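Long-range contacts in Lysine/ornithine decarboxylase (Selenomonas ruminantium, PDB 5GJO), which decarboxylates L-lysine to cadaverine and L-ornithine to putrescine with similar efficiency, as a homodimer that uses pyridoxal 5'-phosphate: residues S68-M78 with V86-N95; S183-Y191 with L229-A239. The protein carries 2 engineered substitutions. All blocks are in the same frame, centred on the assembly; numbering follows the deposited sequence.

Contact 1 of 2, residues S68-M78 with V86-N95; sequences SHFDVASAGEM and VDGSQMIYAN. With PLP (pyridoxal-5'-phosphate), chain H.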
loop_
_atom_site.group_PDB
_atom_site.type_symbol
_atom_site.label_atom_id
_atom_site.label_comp_id
_atom_site.label_asym_id
_atom_site.label_seq_id
_atom_site.Cartn_x
_atom_site.Cartn_y
_atom_site.Cartn_z
ATOM N N SER A 68 7.929 -21.906 -18.167
ATOM C CA SER A 68 6.644 -21.422 -17.621
ATOM C C SER A 68 6.048 -20.461 -18.580
ATOM O O SER A 68 6.769 -19.686 -19.220
ATOM C CB SER A 68 6.907 -20.705 -16.282
ATOM O OG SER A 68 5.679 -20.307 -15.630
ATOM N N HIS A 69 4.707 -20.395 -18.607
ATOM C CA HIS A 69 4.039 -19.253 -19.159
ATOM C C HIS A 69 3.716 -18.232 -18.043
ATOM O O HIS A 69 4.138 -18.410 -16.865
ATOM C CB HIS A 69 2.709 -19.678 -19.838
ATOM C CG HIS A 69 2.865 -20.544 -21.057
ATOM N ND1 HIS A 69 3.581 -21.723 -21.067
ATOM C CD2 HIS A 69 2.412 -20.373 -22.328
ATOM C CE1 HIS A 69 3.554 -22.261 -22.278
ATOM N NE2 HIS A 69 2.839 -21.461 -23.062
ATOM N N PHE A 70 3.014 -17.150 -18.427
ATOM C CA PHE A 70 2.725 -16.076 -17.473
ATOM C C PHE A 70 1.311 -15.533 -17.556
ATOM O O PHE A 70 0.807 -15.359 -18.631
ATOM C CB PHE A 70 3.674 -14.901 -17.647
ATOM C CG PHE A 70 5.113 -15.269 -17.438
ATOM C CD1 PHE A 70 5.647 -15.269 -16.148
ATOM C CD2 PHE A 70 5.900 -15.745 -18.511
ATOM C CE1 PHE A 70 6.955 -15.710 -15.945
ATOM C CE2 PHE A 70 7.191 -16.170 -18.317
ATOM C CZ PHE A 70 7.725 -16.180 -17.017
ATOM N N ASP A 71 0.731 -15.253 -16.402
ATOM C CA ASP A 71 -0.560 -14.593 -16.277
ATOM C C ASP A 71 -0.242 -13.155 -15.898
ATOM O O ASP A 71 0.436 -12.879 -14.880
ATOM C CB ASP A 71 -1.365 -15.262 -15.168
ATOM C CG ASP A 71 -2.384 -14.320 -14.523
ATOM O OD1 ASP A 71 -2.896 -13.407 -15.191
ATOM O OD2 ASP A 71 -2.671 -14.455 -13.333
ATOM N N VAL A 72 -0.707 -12.206 -16.711
ATOM C CA VAL A 72 -0.446 -10.784 -16.560
ATOM C C VAL A 72 -1.773 -10.056 -16.286
ATOM O O VAL A 72 -2.795 -10.433 -16.877
ATOM C CB VAL A 72 0.182 -10.129 -17.800
ATOM C CG1 VAL A 72 1.594 -10.706 -18.003
ATOM C CG2 VAL A 72 -0.597 -10.397 -19.080
ATOM N N ALA A 73 -1.714 -9.064 -15.422
ATOM C CA ALA A 73 -2.892 -8.300 -14.947
ATOM C C ALA A 73 -2.999 -6.925 -15.510
ATOM O O ALA A 73 -4.012 -6.266 -15.228
ATOM C CB ALA A 73 -2.797 -8.147 -13.441
ATOM N N SER A 74 -1.966 -6.430 -16.192
ATOM C CA SER A 74 -1.858 -5.009 -16.557
ATOM C C SER A 74 -0.767 -4.825 -17.618
ATOM O O SER A 74 0.046 -5.706 -17.831
ATOM C CB SER A 74 -1.479 -4.095 -15.353
ATOM O OG SER A 74 -0.093 -4.293 -14.993
ATOM N N ALA A 75 -0.834 -3.682 -18.321
ATOM C CA ALA A 75 0.292 -3.238 -19.225
ATOM C C ALA A 75 1.654 -3.308 -18.577
ATOM O O ALA A 75 2.612 -3.779 -19.224
ATOM C CB ALA A 75 0.079 -1.844 -19.760
ATOM N N GLY A 76 1.715 -2.915 -17.301
ATOM C CA GLY A 76 2.991 -2.863 -16.528
ATOM C C GLY A 76 3.613 -4.229 -16.481
ATOM O O GLY A 76 4.850 -4.375 -16.578
ATOM N N GLU A 77 2.790 -5.225 -16.199
ATOM C CA GLU A 77 3.262 -6.590 -16.101
ATOM C C GLU A 77 3.746 -7.143 -17.443
ATOM O O GLU A 77 4.748 -7.807 -17.526
ATOM C CB GLU A 77 2.193 -7.475 -15.457
ATOM C CG GLU A 77 2.022 -7.146 -13.989
ATOM C CD GLU A 77 1.230 -8.166 -13.190
ATOM O OE1 GLU A 77 0.564 -8.987 -13.798
ATOM O OE2 GLU A 77 1.269 -8.104 -11.965
ATOM N N MET A 78 2.987 -6.851 -18.487
ATOM C CA MET A 78 3.402 -7.214 -19.843
ATOM C C MET A 78 4.726 -6.544 -20.194
ATOM O O MET A 78 5.570 -7.196 -20.829
ATOM C CB MET A 78 2.324 -6.803 -20.862
ATOM C CG MET A 78 1.151 -7.709 -20.761
ATOM S SD MET A 78 -0.135 -7.261 -21.943
ATOM C CE MET A 78 -1.440 -6.576 -20.921
ATOM N N VAL A 86 10.291 -12.111 -23.044
ATOM C CA VAL A 86 9.263 -13.114 -23.102
ATOM C C VAL A 86 8.325 -12.624 -24.178
ATOM O O VAL A 86 7.966 -11.436 -24.175
ATOM C CB VAL A 86 8.537 -13.208 -21.718
ATOM C CG1 VAL A 86 7.303 -14.084 -21.814
ATOM C CG2 VAL A 86 9.541 -13.634 -20.626
ATOM N N ASP A 87 7.959 -13.550 -25.063
ATOM C CA ASP A 87 7.043 -13.318 -26.174
ATOM C C ASP A 87 5.588 -13.228 -25.664
ATOM O O ASP A 87 5.221 -13.966 -24.752
ATOM C CB ASP A 87 7.109 -14.495 -27.176
ATOM C CG ASP A 87 6.424 -14.140 -28.537
ATOM O OD1 ASP A 87 6.956 -13.221 -29.229
ATOM O OD2 ASP A 87 5.352 -14.724 -28.900
ATOM N N GLY A 88 4.790 -12.414 -26.298
ATOM C CA GLY A 88 3.336 -12.370 -25.999
ATOM C C GLY A 88 2.580 -13.642 -26.089
ATOM O O GLY A 88 1.540 -13.842 -25.397
ATOM N N SER A 89 3.038 -14.554 -26.933
ATOM C CA SER A 89 2.508 -15.880 -27.004
ATOM C C SER A 89 2.562 -16.705 -25.708
ATOM O O SER A 89 1.849 -17.675 -25.588
ATOM C CB SER A 89 3.228 -16.709 -28.113
ATOM O OG SER A 89 4.562 -17.016 -27.684
ATOM N N GLN A 90 3.416 -16.309 -24.762
ATOM C CA GLN A 90 3.570 -17.028 -23.485
ATOM C C GLN A 90 2.692 -16.345 -22.409
ATOM O O GLN A 90 2.773 -16.774 -21.249
ATOM C CB GLN A 90 4.986 -16.971 -22.990
ATOM C CG GLN A 90 5.995 -17.578 -23.946
ATOM C CD GLN A 90 5.722 -18.982 -24.274
ATOM O OE1 GLN A 90 5.918 -19.844 -23.450
ATOM N NE2 GLN A 90 5.157 -19.231 -25.484
ATOM N N MET A 91 1.863 -15.378 -22.766
ATOM C CA MET A 91 1.094 -14.662 -21.769
ATOM C C MET A 91 -0.407 -14.882 -21.888
ATOM O O MET A 91 -0.916 -15.094 -22.959
ATOM C CB MET A 91 1.386 -13.174 -21.841
ATOM C CG MET A 91 2.867 -12.789 -21.812
ATOM S SD MET A 91 3.095 -11.017 -21.984
ATOM C CE MET A 91 4.798 -10.884 -22.494
ATOM N N ILE A 92 -1.084 -14.848 -20.756
ATOM C CA ILE A 92 -2.538 -14.682 -20.705
ATOM C C ILE A 92 -2.847 -13.403 -19.981
ATOM O O ILE A 92 -2.333 -13.143 -18.899
ATOM C CB ILE A 92 -3.272 -15.882 -20.096
ATOM C CG1 ILE A 92 -4.796 -15.668 -20.252
ATOM C CG2 ILE A 92 -2.890 -16.179 -18.701
ATOM C CD1 ILE A 92 -5.637 -16.855 -19.847
ATOM N N TYR A 93 -3.625 -12.537 -20.604
ATOM C CA TYR A 93 -4.056 -11.316 -19.940
ATOM C C TYR A 93 -5.361 -11.684 -19.232
ATOM O O TYR A 93 -6.436 -11.587 -19.793
ATOM C CB TYR A 93 -4.209 -10.186 -20.963
ATOM C CG TYR A 93 -4.538 -8.796 -20.458
ATOM C CD1 TYR A 93 -4.476 -8.466 -19.121
ATOM C CD2 TYR A 93 -4.900 -7.808 -21.338
ATOM C CE1 TYR A 93 -4.778 -7.195 -18.685
ATOM C CE2 TYR A 93 -5.220 -6.544 -20.917
ATOM C CZ TYR A 93 -5.152 -6.235 -19.588
ATOM O OH TYR A 93 -5.452 -4.976 -19.200
ATOM N N ALA A 94 -5.217 -12.150 -17.998
ATOM C CA ALA A 94 -6.335 -12.696 -17.224
ATOM C C ALA A 94 -6.972 -11.727 -16.228
ATOM O O ALA A 94 -7.629 -12.173 -15.256
ATOM C CB ALA A 94 -5.879 -13.912 -16.488
ATOM N N ASN A 95 -6.823 -10.467 -16.452
ATOM C CA ASN A 95 -7.668 -9.492 -15.765
ATOM C C ASN A 95 -8.969 -9.448 -16.553
ATOM O O ASN A 95 -8.947 -9.059 -17.753
ATOM C CB ASN A 95 -7.007 -8.199 -15.748
ATOM C CG ASN A 95 -7.655 -7.208 -14.798
ATOM O OD1 ASN A 95 -8.884 -7.211 -14.608
ATOM N ND2 ASN A 95 -6.804 -6.395 -14.119
HETATM N N1 PLP H . -4.623 -15.831 -11.581
HETATM C C2 PLP H . -5.591 -14.896 -11.417
HETATM C C2A PLP H . -6.474 -14.520 -12.576
HETATM C C3 PLP H . -5.780 -14.243 -10.098
HETATM O O3 PLP H . -6.746 -13.302 -9.908
HETATM C C4 PLP H . -4.882 -14.654 -8.996
HETATM C C4A PLP H . -4.994 -14.060 -7.645
HETATM O O4A PLP H . -5.499 -12.959 -7.503
HETATM C C5 PLP H . -3.864 -15.687 -9.306
HETATM C C6 PLP H . -3.798 -16.217 -10.592
HETATM C C5A PLP H . -2.909 -16.161 -8.235
HETATM O O4P PLP H . -3.647 -16.560 -7.082
HETATM P P PLP H . -2.916 -17.324 -5.868
HETATM O O1P PLP H . -2.424 -18.609 -6.490
HETATM O O2P PLP H . -4.009 -17.507 -4.842
HETATM O O3P PLP H . -1.818 -16.374 -5.449
HETATM O O HOH W 1 -5.416 -4.345 -16.617
#

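Contact 2 of 2, residues S183-Y191 with L229-A239; sequences SQSLSTAAY and LNVDLAAMMEA. With PLP (pyridoxal-5'-phosphate), chain H; SO4 (sulfate ion), chain C.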
loop_
_atom_site.group_PDB
_atom_site.type_symbol
_atom_site.label_atom_id
_atom_site.label_comp_id
_atom_site.label_asym_id
_atom_site.label_seq_id
_atom_site.Cartn_x
_atom_site.Cartn_y
_atom_site.Cartn_z
ATOM N N SER A 183 -8.128 -17.122 -3.297
ATOM C CA SER A 183 -6.750 -17.188 -2.822
ATOM C C SER A 183 -6.600 -17.840 -1.451
ATOM O O SER A 183 -7.451 -17.711 -0.609
ATOM C CB SER A 183 -6.050 -15.834 -2.865
ATOM O OG SER A 183 -4.655 -15.985 -2.856
ATOM N N GLN A 184 -5.482 -18.528 -1.261
ATOM C CA GLN A 184 -5.242 -19.272 -0.053
ATOM C C GLN A 184 -6.399 -20.212 0.215
ATOM O O GLN A 184 -7.090 -20.065 1.172
ATOM C CB GLN A 184 -4.958 -18.372 1.151
ATOM C CG GLN A 184 -4.578 -19.142 2.402
ATOM C CD GLN A 184 -3.137 -19.642 2.399
ATOM O OE1 GLN A 184 -2.449 -19.561 1.415
ATOM N NE2 GLN A 184 -2.705 -20.178 3.533
ATOM N N SER A 185 -6.634 -21.122 -0.717
ATOM C CA SER A 185 -7.696 -22.078 -0.577
ATOM C C SER A 185 -7.222 -23.267 0.245
ATOM O O SER A 185 -6.229 -23.877 -0.066
ATOM C CB SER A 185 -8.159 -22.563 -1.950
ATOM O OG SER A 185 -9.091 -23.579 -1.821
ATOM N N LEU A 186 -7.950 -23.561 1.302
ATOM C CA LEU A 186 -7.700 -24.754 2.089
ATOM C C LEU A 186 -8.645 -25.877 1.662
ATOM O O LEU A 186 -8.658 -26.903 2.266
ATOM C CB LEU A 186 -7.795 -24.460 3.590
ATOM C CG LEU A 186 -6.980 -23.251 4.073
ATOM C CD1 LEU A 186 -7.099 -22.998 5.561
ATOM C CD2 LEU A 186 -5.528 -23.421 3.697
ATOM N N SER A 187 -9.414 -25.647 0.602
ATOM C CA SER A 187 -10.323 -26.651 0.034
ATOM C C SER A 187 -9.788 -27.251 -1.231
ATOM O O SER A 187 -9.361 -26.550 -2.112
ATOM C CB SER A 187 -11.727 -26.042 -0.254
ATOM O OG SER A 187 -12.577 -27.002 -0.904
ATOM N N THR A 188 -9.669 -28.572 -1.248
ATOM C CA THR A 188 -9.462 -29.354 -2.482
ATOM C C THR A 188 -10.771 -29.558 -3.255
ATOM O O THR A 188 -10.833 -29.441 -4.527
ATOM C CB THR A 188 -8.808 -30.658 -2.144
ATOM O OG1 THR A 188 -7.518 -30.400 -1.579
ATOM C CG2 THR A 188 -8.649 -31.540 -3.342
ATOM N N ALA A 189 -11.845 -29.789 -2.509
ATOM C CA ALA A 189 -13.178 -29.999 -3.110
ATOM C C ALA A 189 -13.655 -28.880 -4.014
ATOM O O ALA A 189 -14.394 -29.125 -5.007
ATOM C CB ALA A 189 -14.242 -30.222 -2.027
ATOM N N ALA A 190 -13.277 -27.657 -3.699
ATOM C CA ALA A 190 -13.686 -26.545 -4.526
ATOM C C ALA A 190 -13.152 -26.727 -5.944
ATOM O O ALA A 190 -13.831 -26.442 -6.883
ATOM C CB ALA A 190 -13.198 -25.238 -3.943
ATOM N N TYR A 191 -11.909 -27.181 -6.072
ATOM C CA TYR A 191 -11.368 -27.460 -7.384
ATOM C C TYR A 191 -12.124 -28.608 -8.057
ATOM O O TYR A 191 -12.446 -28.544 -9.206
ATOM C CB TYR A 191 -9.889 -27.819 -7.291
ATOM C CG TYR A 191 -8.989 -26.708 -6.814
ATOM C CD1 TYR A 191 -8.402 -25.832 -7.708
ATOM C CD2 TYR A 191 -8.682 -26.565 -5.480
ATOM C CE1 TYR A 191 -7.561 -24.823 -7.287
ATOM C CE2 TYR A 191 -7.840 -25.569 -5.046
ATOM C CZ TYR A 191 -7.275 -24.687 -5.960
ATOM O OH TYR A 191 -6.438 -23.686 -5.548
ATOM N N LEU A 229 0.807 -24.641 7.726
ATOM C CA LEU A 229 -0.161 -24.885 6.606
ATOM C C LEU A 229 -0.814 -26.220 6.930
ATOM O O LEU A 229 -0.093 -27.227 7.035
ATOM C CB LEU A 229 0.577 -24.953 5.258
ATOM C CG LEU A 229 -0.330 -25.297 4.023
ATOM C CD1 LEU A 229 -1.494 -24.319 4.006
ATOM C CD2 LEU A 229 0.439 -25.233 2.728
ATOM N N ASN A 230 -2.134 -26.219 7.127
ATOM C CA ASN A 230 -2.841 -27.370 7.531
ATOM C C ASN A 230 -3.324 -28.245 6.395
ATOM O O ASN A 230 -4.096 -29.159 6.633
ATOM C CB ASN A 230 -3.980 -26.972 8.481
ATOM C CG ASN A 230 -5.093 -26.215 7.787
ATOM O OD1 ASN A 230 -5.229 -26.262 6.562
ATOM N ND2 ASN A 230 -5.833 -25.434 8.567
ATOM N N VAL A 231 -2.815 -28.021 5.197
ATOM C CA VAL A 231 -3.127 -28.810 3.984
ATOM C C VAL A 231 -1.876 -29.556 3.570
ATOM O O VAL A 231 -0.817 -28.977 3.558
ATOM C CB VAL A 231 -3.412 -27.782 2.804
ATOM C CG1 VAL A 231 -3.302 -28.375 1.421
ATOM C CG2 VAL A 231 -4.764 -27.161 2.998
ATOM N N ASP A 232 -2.036 -30.765 3.072
ATOM C CA ASP A 232 -0.945 -31.476 2.444
ATOM C C ASP A 232 -0.971 -31.081 0.979
ATOM O O ASP A 232 -1.886 -31.470 0.278
ATOM C CB ASP A 232 -1.234 -32.958 2.592
ATOM C CG ASP A 232 -0.322 -33.847 1.774
ATOM O OD1 ASP A 232 0.370 -33.417 0.873
ATOM O OD2 ASP A 232 -0.315 -35.028 2.061
ATOM N N LEU A 233 0.038 -30.347 0.509
ATOM C CA LEU A 233 -0.014 -29.848 -0.876
ATOM C C LEU A 233 0.128 -30.923 -1.906
ATOM O O LEU A 233 -0.480 -30.811 -2.954
ATOM C CB LEU A 233 1.018 -28.763 -1.212
ATOM C CG LEU A 233 0.724 -27.393 -0.658
ATOM C CD1 LEU A 233 2.059 -26.630 -0.857
ATOM C CD2 LEU A 233 -0.405 -26.762 -1.442
ATOM N N ALA A 234 0.968 -31.947 -1.675
ATOM C CA ALA A 234 1.042 -32.995 -2.612
ATOM C C ALA A 234 -0.345 -33.660 -2.813
ATOM O O ALA A 234 -0.753 -33.912 -3.947
ATOM C CB ALA A 234 2.072 -34.054 -2.168
ATOM N N ALA A 235 -1.028 -33.942 -1.734
ATOM C CA ALA A 235 -2.335 -34.621 -1.843
ATOM C C ALA A 235 -3.327 -33.714 -2.524
ATOM O O ALA A 235 -4.117 -34.201 -3.401
ATOM C CB ALA A 235 -2.890 -35.056 -0.527
ATOM N N MET A 236 -3.318 -32.430 -2.155
ATOM C CA MET A 236 -4.172 -31.462 -2.901
ATOM C C MET A 236 -3.917 -31.495 -4.391
ATOM O O MET A 236 -4.882 -31.641 -5.228
ATOM C CB MET A 236 -4.008 -30.045 -2.375
ATOM C CG MET A 236 -4.755 -28.993 -3.190
ATOM S SD MET A 236 -4.468 -27.331 -2.497
ATOM C CE MET A 236 -5.870 -27.087 -1.396
ATOM N N MET A 237 -2.650 -31.347 -4.795
ATOM C CA MET A 237 -2.376 -31.279 -6.167
ATOM C C MET A 237 -2.700 -32.632 -6.891
ATOM O O MET A 237 -3.266 -32.601 -8.018
ATOM C CB MET A 237 -0.912 -30.923 -6.406
ATOM C CG MET A 237 -0.652 -29.462 -5.985
ATOM S SD MET A 237 1.010 -28.976 -6.437
ATOM C CE MET A 237 1.030 -27.478 -5.411
ATOM N N GLU A 238 -2.392 -33.752 -6.267
ATOM C CA GLU A 238 -2.653 -35.038 -6.881
ATOM C C GLU A 238 -4.154 -35.238 -7.107
ATOM O O GLU A 238 -4.544 -35.792 -8.092
ATOM C CB GLU A 238 -2.101 -36.184 -6.042
ATOM C CG GLU A 238 -0.595 -36.207 -5.897
ATOM C CD GLU A 238 0.107 -36.946 -7.015
ATOM O OE1 GLU A 238 -0.583 -37.555 -7.846
ATOM O OE2 GLU A 238 1.348 -36.897 -7.071
ATOM N N ALA A 239 -4.964 -34.809 -6.151
ATOM C CA ALA A 239 -6.452 -34.937 -6.219
ATOM C C ALA A 239 -6.991 -34.051 -7.321
ATOM O O ALA A 239 -7.874 -34.491 -8.092
ATOM C CB ALA A 239 -7.086 -34.579 -4.906
HETATM N N1 PLP H . -4.623 -15.831 -11.581
HETATM C C2 PLP H . -5.591 -14.896 -11.417
HETATM C C2A PLP H . -6.474 -14.520 -12.576
HETATM C C3 PLP H . -5.780 -14.243 -10.098
HETATM O O3 PLP H . -6.746 -13.302 -9.908
HETATM C C4 PLP H . -4.882 -14.654 -8.996
HETATM C C4A PLP H . -4.994 -14.060 -7.645
HETATM O O4A PLP H . -5.499 -12.959 -7.503
HETATM C C5 PLP H . -3.864 -15.687 -9.306
HETATM C C6 PLP H . -3.798 -16.217 -10.592
HETATM C C5A PLP H . -2.909 -16.161 -8.235
HETATM O O4P PLP H . -3.647 -16.560 -7.082
HETATM P P PLP H . -2.916 -17.324 -5.868
HETATM O O1P PLP H . -2.424 -18.609 -6.490
HETATM O O2P PLP H . -4.009 -17.507 -4.842
HETATM O O3P PLP H . -1.818 -16.374 -5.449
HETATM S S SO4 C . -12.489 -29.708 1.461
HETATM O O1 SO4 C . -11.513 -30.092 0.395
HETATM O O2 SO4 C . -13.281 -30.868 1.846
HETATM O O3 SO4 C . -11.588 -29.337 2.590
HETATM O O4 SO4 C . -13.346 -28.548 1.098
#

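Contact 1 of 2, residues S68-M78 with V86-N95
F70 and V72 of strand 69-72 bond through their backbones with Q90 and I92, and the run of bonds is very straight at V72 N to I92 O (2.9 Å, 177° at the hydrogen). The two parallel strands belong to a beta-alpha-beta unit, with helix 75-83 as the crossover, in the PLP-binding TIM-like barrel of class-II decarboxylases. Past the strand ends N95 takes over: its ND2 donates to a lone pair of A73 O (3.0 Å), which lies close to the N95 amide plane, and ND2 also reaches P322 O of the second subunit. A water joins A73 O to the Y93 hydroxyl. D71 sets OD2 3.0 Å from PLP N1 and in a salt bridge with K52; its OD1 lies against A94 CB. At the opposite end the Q90 side chain, bent at chi2, brings OE1 over the centre of the H69 imidazole, with amide and ring planes 37° apart, while its NE2 donates to S89 OG. An alanine in place of H69 would probably open a gap beneath OE1 and leave the Q90 amide held mainly by S89. On the face of F70 and V72, V86 CG1 meets F70 CD2, and M78 CG rests on M91 SD. M78, bent at chi3, plants CE over the Y93 ring face, 3.6 Å from its centroid and 8° off the normal.

Contact 2 of 2, residues S183-Y191 with L229-A239
M236 and T188 run past each other in opposite directions, M236 CG lying 3.5 Å from T188 OG1. M236 stretches away from helix 233-247, its CG opposite the backbone N (chi1 174°), and bends at chi3 (-94°), which carries CE in among the backbone carbonyls of the 183-191 segment: S185 O at 3.5 Å and S187 O at 3.6 Å. The same methyl comes obliquely to the Y191 ring, whose hydroxyl is tied to G219 O. The other branch of T188, CG2, meets A239 CB one helical turn further on, at 3.8 Å. Toward the start of 229-239, the side chains of L186 and V231 cross at a slant, L186 CD2 3.9 Å from V231 CG2 and also touching L229 CD1; the N230 chain runs at about a right angle to L186, its OD1 beside CD1. The contact thus packs the loop leading into helix 189-207 against the loop and first turns of helix 233-247. S187 OG accepts from A190 N as a cap and donates to a sulfate, probably from the crystallisation liquor. At the inner end, S183 OG donates to PLP O2P (2.6 Å) and pairs with R259. No hydrogen bond links the two segments: methyl and methylene groups pack on each other and on oxygens, so the join rests mostly on shape, and the buried S185 carbonyl has no polar partner to compensate it.

In the fold
Contact 1 closes before contact 2 opens along the chain, and both lie in the barrel domain that binds PLP. Their centres are about 25 Å apart and their nearest atoms about 11 Å, so they do not touch. In the parallel sheet, contact 1 pairs strand 91-93 with its neighbour 69-72; contact 2 joins the loop before helix 189-207 to the start of helix 233-247, which follow strands 173-178 and 214-216, across strands 45-50 and 252-255 from the first pair. The cofactor connects them: the 68-78 segment meets the pyridine nitrogen, the 183-191 segment the phosphate, so separate parts of the barrel hold its two ends. Contact 1 also borders the second subunit, whereas contact 2 touches no other chain of the dimer.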